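Local coordinates for transcriptional regulatory protein RcsB (Salmonella typhimurium, PDB 5O8Y) that probably acts as the DNA-binding response regulator of the Rcs signalling system, controlling transcription of numerous genes with or without its partner RcsA, at residues F[3-8]-F[28-33]; F[53-58]-F[69-74]; F[85-90]-F[106-111]. All coordinates share one frame; numbering follows the deposited sequence.

Contact 1: F[3-8]-F[28-33]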
loop_
_atom_site.group_PDB
_atom_site.type_symbol
_atom_site.label_atom_id
_atom_site.label_comp_id
_atom_site.label_asym_id
_atom_site.label_seq_id
_atom_site.Cartn_x
_atom_site.Cartn_y
_atom_site.Cartn_z
ATOM N N ASN F 3 -26.926 -9.321 -33.059
ATOM C CA ASN F 3 -26.829 -10.692 -32.526
ATOM C C ASN F 3 -25.721 -10.794 -31.472
ATOM O O ASN F 3 -24.616 -10.289 -31.676
ATOM C CB ASN F 3 -26.580 -11.724 -33.643
ATOM C CG ASN F 3 -27.843 -12.093 -34.418
ATOM O OD1 ASN F 3 -27.858 -13.088 -35.145
ATOM N ND2 ASN F 3 -28.901 -11.298 -34.274
ATOM N N MET F 4 -26.036 -11.455 -30.358
ATOM C CA MET F 4 -25.141 -11.577 -29.205
ATOM C C MET F 4 -25.074 -13.041 -28.784
ATOM O O MET F 4 -26.103 -13.655 -28.494
ATOM C CB MET F 4 -25.676 -10.712 -28.058
ATOM C CG MET F 4 -24.950 -10.831 -26.722
ATOM S SD MET F 4 -25.708 -9.773 -25.470
ATOM C CE MET F 4 -24.887 -8.216 -25.785
ATOM N N ASN F 5 -23.870 -13.602 -28.765
ATOM C CA ASN F 5 -23.660 -14.941 -28.229
ATOM C C ASN F 5 -23.457 -14.866 -26.711
ATOM O O ASN F 5 -22.856 -13.910 -26.199
ATOM C CB ASN F 5 -22.480 -15.640 -28.913
ATOM C CG ASN F 5 -22.799 -16.084 -30.332
ATOM O OD1 ASN F 5 -23.894 -15.846 -30.854
ATOM N ND2 ASN F 5 -21.836 -16.748 -30.964
ATOM N N VAL F 6 -23.949 -15.887 -26.012
ATOM C CA VAL F 6 -24.037 -15.898 -24.554
ATOM C C VAL F 6 -23.677 -17.297 -24.033
ATOM O O VAL F 6 -23.997 -18.307 -24.655
ATOM C CB VAL F 6 -25.464 -15.439 -24.131
ATOM C CG1 VAL F 6 -25.947 -16.071 -22.841
ATOM C CG2 VAL F 6 -25.528 -13.923 -24.022
ATOM N N ILE F 7 -23.002 -17.341 -22.890
ATOM C CA ILE F 7 -22.768 -18.583 -22.152
ATOM C C ILE F 7 -23.546 -18.479 -20.846
ATOM O O ILE F 7 -23.570 -17.410 -20.232
ATOM C CB ILE F 7 -21.271 -18.782 -21.830
ATOM C CG1 ILE F 7 -20.434 -18.776 -23.110
ATOM C CG2 ILE F 7 -21.049 -20.086 -21.074
ATOM C CD1 ILE F 7 -19.000 -18.364 -22.881
ATOM N N ILE F 8 -24.169 -19.578 -20.420
ATOM C CA ILE F 8 -24.924 -19.597 -19.159
ATOM C C ILE F 8 -24.377 -20.665 -18.222
ATOM O O ILE F 8 -23.977 -21.740 -18.663
ATOM C CB ILE F 8 -26.456 -19.756 -19.362
ATOM C CG1 ILE F 8 -26.808 -21.042 -20.117
ATOM C CG2 ILE F 8 -27.014 -18.557 -20.118
ATOM C CD1 ILE F 8 -28.301 -21.230 -20.307
ATOM N N TRP F 28 -32.460 -12.045 -30.926
ATOM C CA TRP F 28 -31.111 -11.455 -30.992
ATOM C C TRP F 28 -30.112 -11.997 -29.942
ATOM O O TRP F 28 -28.967 -11.542 -29.898
ATOM C CB TRP F 28 -31.186 -9.920 -30.917
ATOM C CG TRP F 28 -31.880 -9.369 -29.702
ATOM C CD1 TRP F 28 -33.217 -9.105 -29.574
ATOM C CD2 TRP F 28 -31.278 -9.003 -28.455
ATOM N NE1 TRP F 28 -33.483 -8.607 -28.321
ATOM C CE2 TRP F 28 -32.313 -8.534 -27.613
ATOM C CE3 TRP F 28 -29.964 -9.029 -27.962
ATOM C CZ2 TRP F 28 -32.074 -8.089 -26.300
ATOM C CZ3 TRP F 28 -29.727 -8.586 -26.658
ATOM C CH2 TRP F 28 -30.779 -8.126 -25.843
ATOM N N VAL F 29 -30.532 -12.956 -29.112
ATOM C CA VAL F 29 -29.643 -13.638 -28.159
ATOM C C VAL F 29 -29.546 -15.119 -28.538
ATOM O O VAL F 29 -30.560 -15.768 -28.777
ATOM C CB VAL F 29 -30.147 -13.500 -26.709
ATOM C CG1 VAL F 29 -29.260 -14.277 -25.743
ATOM C CG2 VAL F 29 -30.212 -12.035 -26.305
ATOM N N ASN F 30 -28.318 -15.633 -28.580
ATOM C CA ASN F 30 -28.024 -17.010 -28.965
ATOM C C ASN F 30 -27.161 -17.641 -27.859
ATOM O O ASN F 30 -26.056 -17.173 -27.581
ATOM C CB ASN F 30 -27.272 -17.006 -30.308
ATOM C CG ASN F 30 -27.002 -18.405 -30.860
ATOM O OD1 ASN F 30 -27.873 -19.275 -30.845
ATOM N ND2 ASN F 30 -25.791 -18.617 -31.373
ATOM N N VAL F 31 -27.684 -18.682 -27.213
ATOM C CA VAL F 31 -26.959 -19.402 -26.170
ATOM C C VAL F 31 -26.054 -20.431 -26.843
ATOM O O VAL F 31 -26.553 -21.301 -27.548
ATOM C CB VAL F 31 -27.923 -20.110 -25.190
ATOM C CG1 VAL F 31 -27.152 -20.908 -24.140
ATOM C CG2 VAL F 31 -28.847 -19.100 -24.521
ATOM N N VAL F 32 -24.737 -20.330 -26.618
ATOM C CA VAL F 32 -23.747 -21.271 -27.214
ATOM C C VAL F 32 -23.072 -22.216 -26.217
ATOM O O VAL F 32 -22.250 -23.039 -26.616
ATOM C CB VAL F 32 -22.662 -20.551 -28.051
ATOM C CG1 VAL F 32 -23.310 -19.766 -29.180
ATOM C CG2 VAL F 32 -21.776 -19.645 -27.194
ATOM N N GLY F 33 -23.409 -22.119 -24.935
ATOM C CA GLY F 33 -22.934 -23.100 -23.958
ATOM C C GLY F 33 -23.649 -22.982 -22.627
ATOM O O GLY F 33 -24.019 -21.879 -22.215
#
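Val6 and Val29 meet on the face of the sheet that carries Met4, Val6, Val29 and Val31, where Val6 CG2 lies 4.1 Å from Val29 CG1. Farther along, Ile8 crosses Val31 at about a right angle, and Val31 CG1 is 4.0 Å from Ile8 CD1. That approach follows from the first torsion of Ile8 (chi1 59°), which sets CG1 between the backbone N and the carbonyl carbon and turns it toward the neighbouring strand. Leu16 and Ile19 of helix 13-24 close over Ile8, while Leu23 covers Val31; Val6, Ile8 and Val29 are buried, Val31 less completely. Beneath the side chains the backbones pair in parallel, regularly as far as Val31: Asn30 N donates to Met4 O, Asn30 O accepts from Val6 N, and Val32 N bonds to Val6 O at 2.9 Å. Ile8 N then bonds to Gly33 O. The pairing belongs to the first beta-alpha-beta unit of the receiver domain, in which strand 4-9, helix 13-24 and strand 29-35 follow one another; strand 29-35 is one of the two outermost strands of the sheet within this chain. Toward the start of both strands the contact is more open to solvent, with Asn3 exposed and Met4 and Trp28 partly so. Met4 SD sits at the edge of the Trp28 indole, near the ring plane and 4.4 Å from Trp28 CZ3, and Leu120 and Gln124 of helix 112-124 touch both residues. On the other side of the sheet Asn5 and Asn30 lie alongside each other, pointing the same way, with their amide planes 63° apart. Asn30 ND2 donates a weak bond of 3.4 Å to Asn5 OD1; the stronger polar partner of Asn5 is the carbonyl of Asp49, which takes its ND2. Val32 CG1 rests 3.8 Å from Asn5 ND2.

Contact 2: F[53-58]-F[69-74]. With SO4 (sulfate ion), chain R.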
loop_
_atom_site.group_PDB
_atom_site.type_symbol
_atom_site.label_atom_id
_atom_site.label_comp_id
_atom_site.label_asym_id
_atom_site.label_seq_id
_atom_site.Cartn_x
_atom_site.Cartn_y
_atom_site.Cartn_z
ATOM N N LEU F 53 -20.927 -13.834 -20.347
ATOM C CA LEU F 53 -21.230 -14.920 -19.416
ATOM C C LEU F 53 -22.318 -14.476 -18.449
ATOM O O LEU F 53 -22.198 -13.417 -17.819
ATOM C CB LEU F 53 -19.979 -15.324 -18.625
ATOM C CG LEU F 53 -20.164 -16.317 -17.465
ATOM C CD1 LEU F 53 -20.600 -17.692 -17.960
ATOM C CD2 LEU F 53 -18.882 -16.424 -16.662
ATOM N N ILE F 54 -23.368 -15.293 -18.338
ATOM C CA ILE F 54 -24.424 -15.125 -17.326
ATOM C C ILE F 54 -24.249 -16.282 -16.352
ATOM O O ILE F 54 -24.337 -17.454 -16.744
ATOM C CB ILE F 54 -25.838 -15.152 -17.948
ATOM C CG1 ILE F 54 -26.002 -14.020 -18.972
ATOM C CG2 ILE F 54 -26.911 -15.032 -16.868
ATOM C CD1 ILE F 54 -27.054 -14.283 -20.029
ATOM N N THR F 55 -23.983 -15.965 -15.092
ATOM C CA THR F 55 -23.554 -16.981 -14.151
ATOM C C THR F 55 -24.123 -16.823 -12.750
ATOM O O THR F 55 -24.434 -15.732 -12.295
ATOM C CB THR F 55 -22.000 -17.072 -14.068
ATOM O OG1 THR F 55 -21.614 -18.181 -13.246
ATOM C CG2 THR F 55 -21.382 -15.794 -13.482
ATOM N N ASP F 56 -24.168 -17.967 -12.088
ATOM C CA ASP F 56 -24.604 -18.179 -10.713
ATOM C C ASP F 56 -23.474 -17.845 -9.741
ATOM O O ASP F 56 -22.323 -17.761 -10.146
ATOM C CB ASP F 56 -24.894 -19.694 -10.559
ATOM C CG ASP F 56 -26.046 -19.996 -9.661
ATOM O OD1 ASP F 56 -27.002 -19.203 -9.652
ATOM O OD2 ASP F 56 -26.018 -21.054 -9.000
ATOM N N LEU F 57 -23.806 -17.731 -8.456
ATOM C CA LEU F 57 -22.806 -17.662 -7.383
ATOM C C LEU F 57 -22.486 -19.013 -6.736
ATOM O O LEU F 57 -21.369 -19.205 -6.283
ATOM C CB LEU F 57 -23.238 -16.677 -6.290
ATOM C CG LEU F 57 -23.106 -15.174 -6.565
ATOM C CD1 LEU F 57 -23.617 -14.392 -5.368
ATOM C CD2 LEU F 57 -21.666 -14.783 -6.860
ATOM N N SER F 58 -23.434 -19.946 -6.691
ATOM C CA SER F 58 -23.282 -21.166 -5.865
ATOM C C SER F 58 -22.872 -22.426 -6.638
ATOM O O SER F 58 -23.266 -23.541 -6.265
ATOM C CB SER F 58 -24.581 -21.445 -5.095
ATOM O OG SER F 58 -25.592 -21.956 -5.954
ATOM N N THR F 69 -15.100 -15.362 -5.128
ATOM C CA THR F 69 -13.720 -15.673 -5.512
ATOM C C THR F 69 -13.616 -16.274 -6.922
ATOM O O THR F 69 -12.670 -15.966 -7.658
ATOM C CB THR F 69 -13.072 -16.612 -4.479
ATOM O OG1 THR F 69 -13.124 -15.987 -3.194
ATOM C CG2 THR F 69 -11.615 -16.912 -4.817
ATOM N N LEU F 70 -14.583 -17.115 -7.295
ATOM C CA LEU F 70 -14.653 -17.660 -8.657
ATOM C C LEU F 70 -14.884 -16.569 -9.680
ATOM O O LEU F 70 -14.321 -16.628 -10.765
ATOM C CB LEU F 70 -15.777 -18.691 -8.792
ATOM C CG LEU F 70 -16.037 -19.273 -10.187
ATOM C CD1 LEU F 70 -14.820 -20.044 -10.666
ATOM C CD2 LEU F 70 -17.271 -20.162 -10.165
ATOM N N ILE F 71 -15.734 -15.593 -9.349
ATOM C CA ILE F 71 -16.009 -14.481 -10.271
ATOM C C ILE F 71 -14.731 -13.655 -10.459
ATOM O O ILE F 71 -14.378 -13.338 -11.593
ATOM C CB ILE F 71 -17.179 -13.557 -9.823
ATOM C CG1 ILE F 71 -18.458 -14.346 -9.491
ATOM C CG2 ILE F 71 -17.479 -12.526 -10.903
ATOM C CD1 ILE F 71 -18.898 -15.353 -10.533
ATOM N N LYS F 72 -14.060 -13.313 -9.355
ATOM C CA LYS F 72 -12.720 -12.684 -9.395
ATOM C C LYS F 72 -11.780 -13.438 -10.338
ATOM O O LYS F 72 -11.141 -12.835 -11.205
ATOM C CB LYS F 72 -12.056 -12.660 -8.012
ATOM C CG LYS F 72 -12.452 -11.523 -7.095
ATOM C CD LYS F 72 -11.426 -11.384 -5.976
ATOM C CE LYS F 72 -11.837 -10.372 -4.915
ATOM N NZ LYS F 72 -12.710 -10.986 -3.871
ATOM N N TYR F 73 -11.715 -14.757 -10.158
ATOM C CA TYR F 73 -10.866 -15.612 -10.978
ATOM C C TYR F 73 -11.228 -15.512 -12.456
ATOM O O TYR F 73 -10.339 -15.409 -13.303
ATOM C CB TYR F 73 -10.935 -17.063 -10.508
ATOM C CG TYR F 73 -9.966 -17.980 -11.205
ATOM C CD1 TYR F 73 -10.270 -18.542 -12.448
ATOM C CD2 TYR F 73 -8.739 -18.292 -10.626
ATOM C CE1 TYR F 73 -9.376 -19.376 -13.096
ATOM C CE2 TYR F 73 -7.843 -19.137 -11.265
ATOM C CZ TYR F 73 -8.163 -19.679 -12.493
ATOM O OH TYR F 73 -7.266 -20.510 -13.127
ATOM N N ILE F 74 -12.520 -15.534 -12.772
ATOM C CA ILE F 74 -12.954 -15.431 -14.165
ATOM C C ILE F 74 -12.569 -14.077 -14.762
ATOM O O ILE F 74 -12.149 -14.018 -15.909
ATOM C CB ILE F 74 -14.469 -15.694 -14.329
ATOM C CG1 ILE F 74 -14.774 -17.165 -14.034
ATOM C CG2 ILE F 74 -14.928 -15.379 -15.755
ATOM C CD1 ILE F 74 -16.230 -17.473 -13.745
HETATM S S SO4 R . -27.533 -18.649 -6.549
HETATM O O1 SO4 R . -28.554 -18.977 -7.550
HETATM O O2 SO4 R . -26.923 -19.896 -6.074
HETATM O O3 SO4 R . -26.493 -17.750 -7.107
HETATM O O4 SO4 R . -28.204 -17.984 -5.413
#
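Thr55 and Ile71 reach toward each other tip to tip, the methyl CG2 of Thr55 standing 3.9 Å from Ile71 CD1. The threonine offers carbon to the helix because OG1 lies opposite the backbone N (chi1 -174°), where it bonds to the carbonyl O of Asp56 in the carbonyl plane, on a lone pair. Leu57 comes to the same isoleucine differently, crossing it at about a right angle with CD2 4.2 Å from Ile71 CG1. One turn along the helix, Ile74 lies across Leu53, and Leu53 CD2 is 4.1 Å from Ile74 CD1. Strand 52-55 and the loop bearing Asp56 are thus joined to helix 68-77 through buried hydrocarbon branches, as part of a beta-alpha-beta unit of the receiver domain. Helix 38-44 adds Leu41 against Leu53 and Ile42 against Ile74.

The polar groups gather beyond the end of the strand. Leu57 N donates to sulfate O3 at 3.0 Å in a fairly straight bond (161°), and Ser58 OG bonds to sulfate O2 in an approach so short that its exact length is doubtful. Asp56, predicted to be the site of phosphorylation, brings OD1 close to the anion and forms a salt bridge from this oxygen to Lys109 NZ. The apolar contacts leave these groups to the sulfate side, and the anion, probably from the crystallisation liquor, is consistent with a pocket that could receive a phosphoryl group.

Contact 3: F[85-90]-F[106-111]; sequences VLTMNN and IVLKQG. With SO4 (sulfate ion), chain R.
Lys109 runs across Leu86 at about a right angle, Leu86 CG lying 3.9 Å from Lys109 CG, and continues to the bound sulfate. Its chain is extended beyond CG, which brings NZ to hydrogen-bond sulfate O1, at a separation so short that its exact length is doubtful. Salt bridges from NZ to Asp10 and Asp56 set the ammonium among two carboxylates and the anion. From the other segment Thr87 OG1 donates to sulfate O3 at 2.8 Å, and Met88 N donates to sulfate O4 at 3.1 Å.

These groups are held in turn by a second layer. Thr87 OG1 also accepts from Asn89 N (3.0 Å), an ST turn that ties the hydroxyl to the loop leaving the strand. The carbonyl of Thr87 receives Lys109 N from well above its plane, fixing the start of the lysine. Behind them Val107 N bonds to Val85 O, and Thr87 N to Val107 O at 3.1 Å, while Leu86 CD1 packs on Val107 CG1 at 3.6 Å. Farther out, Gln110 NE2 donates to Asn90 OD1 at 2.7 Å, the oxygen lying near the Gln110 amide plane and the two amide planes turned 43° apart. Strand 82-87 ending in Thr87, and parallel strand 105-108 leading into Lys109 beside the predicted phosphoacceptor Asp56, form the signature site of CheY-like receiver domains.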
loop_
_atom_site.group_PDB
_atom_site.type_symbol
_atom_site.label_atom_id
_atom_site.label_comp_id
_atom_site.label_asym_id
_atom_site.label_seq_id
_atom_site.Cartn_x
_atom_site.Cartn_y
_atom_site.Cartn_z
ATOM N N VAL F 85 -23.962 -11.404 -13.178
ATOM C CA VAL F 85 -24.216 -12.331 -12.087
ATOM C C VAL F 85 -25.731 -12.436 -11.888
ATOM O O VAL F 85 -26.395 -11.451 -11.572
ATOM C CB VAL F 85 -23.488 -11.920 -10.786
ATOM C CG1 VAL F 85 -23.913 -12.798 -9.617
ATOM C CG2 VAL F 85 -21.983 -12.033 -10.976
ATOM N N LEU F 86 -26.250 -13.645 -12.085
ATOM C CA LEU F 86 -27.664 -13.960 -11.929
ATOM C C LEU F 86 -27.816 -14.816 -10.682
ATOM O O LEU F 86 -27.432 -15.978 -10.699
ATOM C CB LEU F 86 -28.155 -14.726 -13.159
ATOM C CG LEU F 86 -29.617 -15.165 -13.190
ATOM C CD1 LEU F 86 -30.533 -13.951 -13.221
ATOM C CD2 LEU F 86 -29.862 -16.069 -14.391
ATOM N N THR F 87 -28.387 -14.255 -9.616
ATOM C CA THR F 87 -28.390 -14.916 -8.305
ATOM C C THR F 87 -29.703 -14.783 -7.531
ATOM O O THR F 87 -30.484 -13.857 -7.755
ATOM C CB THR F 87 -27.236 -14.388 -7.418
ATOM O OG1 THR F 87 -27.143 -15.171 -6.213
ATOM C CG2 THR F 87 -27.437 -12.914 -7.066
ATOM N N MET F 88 -29.913 -15.728 -6.618
ATOM C CA MET F 88 -30.990 -15.659 -5.624
ATOM C C MET F 88 -30.564 -14.914 -4.359
ATOM O O MET F 88 -31.424 -14.540 -3.564
ATOM C CB MET F 88 -31.461 -17.067 -5.213
ATOM C CG MET F 88 -32.762 -17.521 -5.852
ATOM S SD MET F 88 -33.360 -19.033 -5.071
ATOM C CE MET F 88 -32.004 -20.164 -5.405
ATOM N N ASN F 89 -29.258 -14.733 -4.150
ATOM C CA ASN F 89 -28.762 -14.112 -2.918
ATOM C C ASN F 89 -29.194 -12.648 -2.843
ATOM O O ASN F 89 -28.850 -11.853 -3.714
ATOM C CB ASN F 89 -27.241 -14.218 -2.825
ATOM C CG ASN F 89 -26.736 -14.144 -1.403
ATOM O OD1 ASN F 89 -27.141 -13.275 -0.615
ATOM N ND2 ASN F 89 -25.840 -15.061 -1.061
ATOM N N ASN F 90 -29.967 -12.316 -1.811
ATOM C CA ASN F 90 -30.485 -10.962 -1.609
ATOM C C ASN F 90 -29.757 -10.202 -0.487
ATOM O O ASN F 90 -30.174 -9.103 -0.112
ATOM C CB ASN F 90 -31.992 -11.030 -1.317
ATOM C CG ASN F 90 -32.801 -11.467 -2.528
ATOM O OD1 ASN F 90 -33.101 -10.663 -3.417
ATOM N ND2 ASN F 90 -33.180 -12.738 -2.559
ATOM N N ILE F 106 -25.600 -7.127 -11.816
ATOM C CA ILE F 106 -26.319 -8.185 -11.117
ATOM C C ILE F 106 -27.776 -8.186 -11.578
ATOM O O ILE F 106 -28.378 -7.123 -11.732
ATOM C CB ILE F 106 -26.282 -7.986 -9.584
ATOM C CG1 ILE F 106 -24.843 -8.049 -9.078
ATOM C CG2 ILE F 106 -27.131 -9.046 -8.880
ATOM C CD1 ILE F 106 -24.683 -7.641 -7.633
ATOM N N VAL F 107 -28.322 -9.382 -11.797
ATOM C CA VAL F 107 -29.764 -9.592 -11.956
ATOM C C VAL F 107 -30.218 -10.519 -10.833
ATOM O O VAL F 107 -29.645 -11.582 -10.637
ATOM C CB VAL F 107 -30.111 -10.237 -13.315
ATOM C CG1 VAL F 107 -31.614 -10.492 -13.433
ATOM C CG2 VAL F 107 -29.628 -9.362 -14.464
ATOM N N LEU F 108 -31.238 -10.116 -10.087
ATOM C CA LEU F 108 -31.850 -11.014 -9.110
ATOM C C LEU F 108 -32.820 -11.919 -9.858
ATOM O O LEU F 108 -33.544 -11.455 -10.737
ATOM C CB LEU F 108 -32.576 -10.236 -8.021
ATOM C CG LEU F 108 -31.718 -9.253 -7.226
ATOM C CD1 LEU F 108 -32.580 -8.471 -6.247
ATOM C CD2 LEU F 108 -30.594 -9.974 -6.497
ATOM N N LYS F 109 -32.817 -13.201 -9.510
ATOM C CA LYS F 109 -33.597 -14.214 -10.232
ATOM C C LYS F 109 -35.104 -13.963 -10.224
ATOM O O LYS F 109 -35.782 -14.255 -11.212
ATOM C CB LYS F 109 -33.285 -15.614 -9.702
ATOM C CG LYS F 109 -31.950 -16.121 -10.206
ATOM C CD LYS F 109 -31.529 -17.427 -9.573
ATOM C CE LYS F 109 -30.379 -18.031 -10.369
ATOM N NZ LYS F 109 -29.767 -19.216 -9.721
ATOM N N GLN F 110 -35.615 -13.411 -9.127
ATOM C CA GLN F 110 -37.031 -13.047 -9.025
ATOM C C GLN F 110 -37.500 -12.038 -10.094
ATOM O O GLN F 110 -38.665 -12.062 -10.496
ATOM C CB GLN F 110 -37.381 -12.553 -7.605
ATOM C CG GLN F 110 -36.592 -11.346 -7.098
ATOM C CD GLN F 110 -35.455 -11.699 -6.144
ATOM O OE1 GLN F 110 -34.807 -12.751 -6.265
ATOM N NE2 GLN F 110 -35.199 -10.805 -5.188
ATOM N N GLY F 111 -36.594 -11.173 -10.557
ATOM C CA GLY F 111 -36.874 -10.233 -11.652
ATOM C C GLY F 111 -36.334 -10.636 -13.019
ATOM O O GLY F 111 -36.445 -9.868 -13.965
HETATM S S SO4 R . -27.533 -18.649 -6.549
HETATM O O1 SO4 R . -28.554 -18.977 -7.550
HETATM O O2 SO4 R . -26.923 -19.896 -6.074
HETATM O O3 SO4 R . -26.493 -17.750 -7.107
HETATM O O4 SO4 R . -28.204 -17.984 -5.413
#

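From the N terminus, contact 1 closes the first loop, bringing strand 29-35 back beside strand 4-9 after helix 13-24. Contact 2 then closes the shorter excursion from strand 52-55 to helix 68-77, and contact 3 the return through helix 92-99 to strand 105-108. The three follow in series, without nesting or crossing. One parallel sheet unites them, in the order 29-35, 4-9, 52-55, 82-87, 105-108, with contacts 1 and 3 at its two edges. Contacts 1 and 2 meet where Ile7 O lies 2.8 Å from Ile54 N, a probable hydrogen bond. Contacts 2 and 3 share the sulfate and the Asp56-Lys109 salt bridge; contact 1 does not touch contact 3, their nearest atoms being about 7 Å apart.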